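Local coordinates for 6-aminohexanoate-cyclic-dimer hydrolase (Arthrobacter sp., PDB 3A2Q), which hydrolyses the cyclic dimer of 6-aminohexanoate, a by-product of nylon-6 manufacture, to the linear dimer, at residues S257-F271 against G292-R306. The protein carries 1 engineered substitution. Numbering follows the deposited sequence.
Sequences SLRVGVLTHNPVGDF and GHDVNDAYPEALGDR
Val260 and Val295 pair in parallel register at the close-packed heart of this contact, where CB of Val260 lies 4.1 Å from CG2 of Val295. Backbone hydrogen bonds run from Val260 N to Asp294 O, from Asn296 N to Val260 O and from Val262 N to Asn296 O. Ala285 of helix 275-290 touches Val262 and Val295, on the face these residues share with Val260. At the start of the pairing, Leu258 N donates almost straight to ND1 of His293 (3.1 Å, 171°), in the plane of the imidazole, whose NE2 is held by Gln469; both ring nitrogens are thereby engaged. The face bearing Arg259 and Asp294 is nearer solvent: exposed Arg259, which also has a cation-pi contact with Trp381, bends at chi2 and chi3 and forms a salt bridge from NH1 to the syn side of Asp294 OD2 (2.7 Å), tilted out of the carboxylate plane. Strands 259-262 and 294-297, joined through helix 275-290, form a beta-alpha-beta unit at one end of the mixed sheet of the amidase fold, with 294-297 outermost. Beyond the strands, CD1 of Leu263 sits over one face of the Tyr299 ring, 4.0 Å from its centroid, a CH-pi contact, while CB of Pro267 reaches CE1 of the same ring. A water links the Tyr299 hydroxyl to Pro267 O. Farther on, Arg306 forms an end-on, two-nitrogen salt bridge with exposed Asp270, NH1 to OD2 (2.8 Å) and NH2 to OD1 (3.0 Å), with CG1 of Val268 over one guanidinium face. Asp270 CG stands between its backbone N and carbonyl carbon (chi1 60°), turning the carboxylate toward both Arg306 and Asn266 ND2, which also donates to OD1. A leucine in place of Arg306 would probably leave the Asp270 carboxylate without the paired guanidinium bonds, and the water on Asn266 OD1 without the NH2 that donates to it.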
loop_
_atom_site.group_PDB
_atom_site.type_symbol
_atom_site.label_atom_id
_atom_site.label_comp_id
_atom_site.label_asym_id
_atom_site.label_seq_id
_atom_site.Cartn_x
_atom_site.Cartn_y
_atom_site.Cartn_z
ATOM N N SER A 257 -7.652 8.900 26.568
ATOM C CA SER A 257 -6.304 8.407 26.836
ATOM C C SER A 257 -6.224 6.905 26.563
ATOM O O SER A 257 -6.851 6.101 27.252
ATOM C CB SER A 257 -5.921 8.704 28.289
ATOM O OG SER A 257 -4.601 8.276 28.580
ATOM N N LEU A 258 -5.446 6.532 25.553
ATOM C CA LEU A 258 -5.304 5.127 25.181
ATOM C C LEU A 258 -3.992 4.525 25.669
ATOM O O LEU A 258 -3.023 5.239 25.909
ATOM C CB LEU A 258 -5.383 4.994 23.658
ATOM C CG LEU A 258 -6.628 5.561 22.976
ATOM C CD1 LEU A 258 -6.491 5.418 21.468
ATOM C CD2 LEU A 258 -7.864 4.826 23.470
ATOM N N ARG A 259 -3.973 3.203 25.823
ATOM C CA ARG A 259 -2.770 2.498 26.243
ATOM C C ARG A 259 -1.944 2.330 24.974
ATOM O O ARG A 259 -2.338 1.604 24.058
ATOM C CB ARG A 259 -3.114 1.119 26.823
ATOM C CG ARG A 259 -3.547 1.137 28.277
ATOM C CD ARG A 259 -2.355 1.299 29.229
ATOM N NE ARG A 259 -1.614 0.051 29.434
ATOM C CZ ARG A 259 -0.589 -0.088 30.273
ATOM N NH1 ARG A 259 -0.169 0.947 30.993
ATOM N NH2 ARG A 259 0.010 -1.266 30.401
ATOM N N VAL A 260 -0.805 3.006 24.925
ATOM C CA VAL A 260 0.062 2.957 23.757
ATOM C C VAL A 260 1.405 2.320 24.055
ATOM O O VAL A 260 2.054 2.657 25.043
ATOM C CB VAL A 260 0.317 4.379 23.209
ATOM C CG1 VAL A 260 1.195 4.311 21.958
ATOM C CG2 VAL A 260 -1.001 5.065 22.908
ATOM N N GLY A 261 1.815 1.397 23.192
ATOM C CA GLY A 261 3.104 0.753 23.349
ATOM C C GLY A 261 3.966 1.216 22.186
ATOM O O GLY A 261 3.481 1.316 21.061
ATOM N N VAL A 262 5.233 1.519 22.444
ATOM C CA VAL A 262 6.118 1.971 21.381
ATOM C C VAL A 262 7.293 1.013 21.241
ATOM O O VAL A 262 7.842 0.527 22.233
ATOM C CB VAL A 262 6.632 3.416 21.642
ATOM C CG1 VAL A 262 7.301 3.502 22.995
ATOM C CG2 VAL A 262 7.603 3.834 20.545
ATOM N N LEU A 263 7.651 0.724 19.996
ATOM C CA LEU A 263 8.747 -0.182 19.689
ATOM C C LEU A 263 9.839 0.582 18.949
ATOM O O LEU A 263 9.594 1.132 17.869
ATOM C CB LEU A 263 8.238 -1.330 18.813
ATOM C CG LEU A 263 9.277 -2.336 18.299
ATOM C CD1 LEU A 263 9.939 -3.047 19.475
ATOM C CD2 LEU A 263 8.596 -3.354 17.380
ATOM N N THR A 264 11.040 0.619 19.519
ATOM C CA THR A 264 12.140 1.323 18.872
ATOM C C THR A 264 13.424 0.506 18.715
ATOM O O THR A 264 14.534 1.039 18.755
ATOM C CB THR A 264 12.445 2.658 19.584
ATOM O OG1 THR A 264 12.653 2.430 20.981
ATOM C CG2 THR A 264 11.279 3.626 19.395
ATOM N N HIS A 265 13.262 -0.802 18.549
ATOM C CA HIS A 265 14.388 -1.701 18.305
ATOM C C HIS A 265 13.800 -2.873 17.528
ATOM O O HIS A 265 12.578 -2.994 17.428
ATOM C CB HIS A 265 15.042 -2.181 19.617
ATOM C CG HIS A 265 14.246 -3.203 20.372
ATOM N ND1 HIS A 265 13.110 -2.890 21.086
ATOM C CD2 HIS A 265 14.434 -4.535 20.527
ATOM C CE1 HIS A 265 12.632 -3.985 21.650
ATOM N NE2 HIS A 265 13.417 -4.997 21.325
ATOM N N ASN A 266 14.652 -3.704 16.940
ATOM C CA ASN A 266 14.173 -4.868 16.199
ATOM C C ASN A 266 14.089 -6.030 17.182
ATOM O O ASN A 266 15.106 -6.609 17.550
ATOM C CB ASN A 266 15.130 -5.218 15.064
ATOM C CG ASN A 266 14.789 -6.542 14.416
ATOM O OD1 ASN A 266 13.689 -7.063 14.592
ATOM N ND2 ASN A 266 15.727 -7.089 13.654
ATOM N N PRO A 267 12.868 -6.391 17.608
ATOM C CA PRO A 267 12.659 -7.483 18.563
ATOM C C PRO A 267 13.142 -8.854 18.127
ATOM O O PRO A 267 13.337 -9.732 18.964
ATOM C CB PRO A 267 11.152 -7.450 18.811
ATOM C CG PRO A 267 10.603 -6.898 17.550
ATOM C CD PRO A 267 11.582 -5.829 17.154
ATOM N N VAL A 268 13.324 -9.040 16.825
ATOM C CA VAL A 268 13.788 -10.323 16.313
ATOM C C VAL A 268 15.294 -10.440 16.563
ATOM O O VAL A 268 15.817 -11.535 16.786
ATOM C CB VAL A 268 13.460 -10.468 14.801
ATOM C CG1 VAL A 268 13.919 -11.829 14.283
ATOM C CG2 VAL A 268 11.951 -10.338 14.595
ATOM N N GLY A 269 15.977 -9.298 16.551
ATOM C CA GLY A 269 17.407 -9.279 16.812
ATOM C C GLY A 269 18.306 -9.746 15.684
ATOM O O GLY A 269 19.501 -9.988 15.909
ATOM N N ASP A 270 17.756 -9.856 14.474
ATOM C CA ASP A 270 18.541 -10.303 13.332
ATOM C C ASP A 270 19.145 -9.184 12.480
ATOM O O ASP A 270 19.792 -9.437 11.465
ATOM C CB ASP A 270 17.723 -11.289 12.477
ATOM C CG ASP A 270 16.437 -10.694 11.926
ATOM O OD1 ASP A 270 15.871 -9.749 12.521
ATOM O OD2 ASP A 270 15.978 -11.211 10.887
ATOM N N PHE A 271 18.924 -7.943 12.907
ATOM C CA PHE A 271 19.489 -6.762 12.261
ATOM C C PHE A 271 19.163 -5.571 13.152
ATOM O O PHE A 271 18.211 -5.620 13.925
ATOM C CB PHE A 271 18.958 -6.562 10.827
ATOM C CG PHE A 271 17.479 -6.313 10.739
ATOM C CD1 PHE A 271 16.932 -5.102 11.156
ATOM C CD2 PHE A 271 16.632 -7.298 10.241
ATOM C CE1 PHE A 271 15.559 -4.879 11.084
ATOM C CE2 PHE A 271 15.263 -7.088 10.163
ATOM C CZ PHE A 271 14.723 -5.874 10.588
ATOM N N GLY A 292 -1.599 13.328 26.214
ATOM C CA GLY A 292 -2.295 12.703 27.323
ATOM C C GLY A 292 -2.416 11.191 27.322
ATOM O O GLY A 292 -2.922 10.616 28.286
ATOM N N HIS A 293 -1.964 10.532 26.260
ATOM C CA HIS A 293 -2.061 9.080 26.208
ATOM C C HIS A 293 -1.099 8.427 27.193
ATOM O O HIS A 293 -0.149 9.056 27.664
ATOM C CB HIS A 293 -1.771 8.579 24.791
ATOM C CG HIS A 293 -2.770 9.040 23.777
ATOM N ND1 HIS A 293 -4.047 8.531 23.705
ATOM C CD2 HIS A 293 -2.686 9.983 22.809
ATOM C CE1 HIS A 293 -4.708 9.138 22.737
ATOM N NE2 HIS A 293 -3.904 10.024 22.176
ATOM N N ASP A 294 -1.363 7.165 27.514
ATOM C CA ASP A 294 -0.511 6.421 28.427
ATOM C C ASP A 294 0.498 5.672 27.562
ATOM O O ASP A 294 0.285 4.515 27.192
ATOM C CB ASP A 294 -1.352 5.447 29.254
ATOM C CG ASP A 294 -0.521 4.612 30.203
ATOM O OD1 ASP A 294 0.608 5.025 30.547
ATOM O OD2 ASP A 294 -1.006 3.538 30.619
ATOM N N VAL A 295 1.595 6.354 27.243
ATOM C CA VAL A 295 2.639 5.798 26.389
ATOM C C VAL A 295 3.727 5.055 27.161
ATOM O O VAL A 295 4.286 5.575 28.124
ATOM C CB VAL A 295 3.275 6.916 25.544
ATOM C CG1 VAL A 295 4.254 6.323 24.538
ATOM C CG2 VAL A 295 2.185 7.697 24.836
ATOM N N ASN A 296 4.033 3.842 26.713
ATOM C CA ASN A 296 5.025 2.998 27.370
ATOM C C ASN A 296 5.852 2.212 26.362
ATOM O O ASN A 296 5.410 1.977 25.241
ATOM C CB ASN A 296 4.316 1.992 28.280
ATOM C CG ASN A 296 3.432 2.655 29.307
ATOM O OD1 ASN A 296 3.916 3.190 30.300
ATOM N ND2 ASN A 296 2.123 2.635 29.068
ATOM N N ASP A 297 7.052 1.805 26.762
ATOM C CA ASP A 297 7.882 0.998 25.881
ATOM C C ASP A 297 7.371 -0.430 26.040
ATOM O O ASP A 297 7.654 -1.105 27.033
ATOM C CB ASP A 297 9.360 1.083 26.270
ATOM C CG ASP A 297 9.988 2.408 25.886
ATOM O OD1 ASP A 297 9.330 3.189 25.172
ATOM O OD2 ASP A 297 11.141 2.666 26.287
ATOM N N ALA A 298 6.591 -0.877 25.063
ATOM C CA ALA A 298 6.023 -2.212 25.103
ATOM C C ALA A 298 5.602 -2.625 23.706
ATOM O O ALA A 298 5.352 -1.783 22.847
ATOM C CB ALA A 298 4.824 -2.237 26.037
ATOM N N TYR A 299 5.507 -3.927 23.489
ATOM C CA TYR A 299 5.132 -4.439 22.185
ATOM C C TYR A 299 4.738 -5.904 22.289
ATOM O O TYR A 299 5.095 -6.586 23.250
ATOM C CB TYR A 299 6.317 -4.278 21.232
ATOM C CG TYR A 299 7.540 -5.065 21.655
ATOM C CD1 TYR A 299 7.746 -6.371 21.206
ATOM C CD2 TYR A 299 8.496 -4.501 22.501
ATOM C CE1 TYR A 299 8.878 -7.093 21.582
ATOM C CE2 TYR A 299 9.628 -5.214 22.884
ATOM C CZ TYR A 299 9.815 -6.505 22.420
ATOM O OH TYR A 299 10.946 -7.200 22.786
ATOM N N PRO A 300 3.980 -6.405 21.303
ATOM C CA PRO A 300 3.555 -7.812 21.315
ATOM C C PRO A 300 4.787 -8.707 21.260
ATOM O O PRO A 300 5.608 -8.572 20.355
ATOM C CB PRO A 300 2.699 -7.933 20.048
ATOM C CG PRO A 300 2.222 -6.521 19.796
ATOM C CD PRO A 300 3.425 -5.683 20.144
ATOM N N GLU A 301 4.928 -9.623 22.212
ATOM C CA GLU A 301 6.110 -10.479 22.204
ATOM C C GLU A 301 6.199 -11.302 20.936
ATOM O O GLU A 301 7.284 -11.737 20.551
ATOM C CB GLU A 301 6.145 -11.398 23.430
ATOM C CG GLU A 301 4.979 -12.343 23.583
ATOM C CD GLU A 301 5.159 -13.267 24.776
ATOM O OE1 GLU A 301 5.470 -12.762 25.879
ATOM O OE2 GLU A 301 4.991 -14.494 24.611
ATOM N N ALA A 302 5.060 -11.506 20.279
ATOM C CA ALA A 302 5.029 -12.272 19.037
ATOM C C ALA A 302 5.905 -11.612 17.983
ATOM O O ALA A 302 6.404 -12.278 17.077
ATOM C CB ALA A 302 3.601 -12.385 18.526
ATOM N N LEU A 303 6.093 -10.301 18.093
ATOM C CA LEU A 303 6.918 -9.589 17.123
ATOM C C LEU A 303 8.384 -10.004 17.198
ATOM O O LEU A 303 9.162 -9.713 16.288
ATOM C CB LEU A 303 6.779 -8.066 17.305
ATOM C CG LEU A 303 5.387 -7.492 16.986
ATOM C CD1 LEU A 303 5.436 -5.973 17.004
ATOM C CD2 LEU A 303 4.924 -7.974 15.621
ATOM N N GLY A 304 8.757 -10.699 18.271
ATOM C CA GLY A 304 10.131 -11.147 18.416
ATOM C C GLY A 304 10.386 -12.418 17.630
ATOM O O GLY A 304 11.500 -12.942 17.601
ATOM N N ASP A 305 9.341 -12.908 16.972
ATOM C CA ASP A 305 9.425 -14.136 16.195
ATOM C C ASP A 305 8.977 -13.898 14.756
ATOM O O ASP A 305 7.947 -13.265 14.507
ATOM C CB ASP A 305 8.555 -15.210 16.873
ATOM C CG ASP A 305 8.417 -16.478 16.049
ATOM O OD1 ASP A 305 9.439 -17.003 15.559
ATOM O OD2 ASP A 305 7.275 -16.963 15.908
ATOM N N ARG A 306 9.770 -14.371 13.802
ATOM C CA ARG A 306 9.398 -14.215 12.404
ATOM C C ARG A 306 9.443 -15.578 11.721
ATOM O O ARG A 306 9.599 -15.673 10.506
ATOM C CB ARG A 306 10.320 -13.223 11.685
ATOM C CG ARG A 306 9.614 -12.485 10.546
ATOM C CD ARG A 306 10.542 -11.623 9.725
ATOM N NE ARG A 306 11.216 -10.604 10.526
ATOM C CZ ARG A 306 12.522 -10.589 10.773
ATOM N NH1 ARG A 306 13.303 -11.540 10.278
ATOM N NH2 ARG A 306 13.049 -9.619 11.511
HETATM O O HOH W 1 11.758 -7.434 12.589
HETATM O O HOH W 2 12.520 -9.122 21.565
#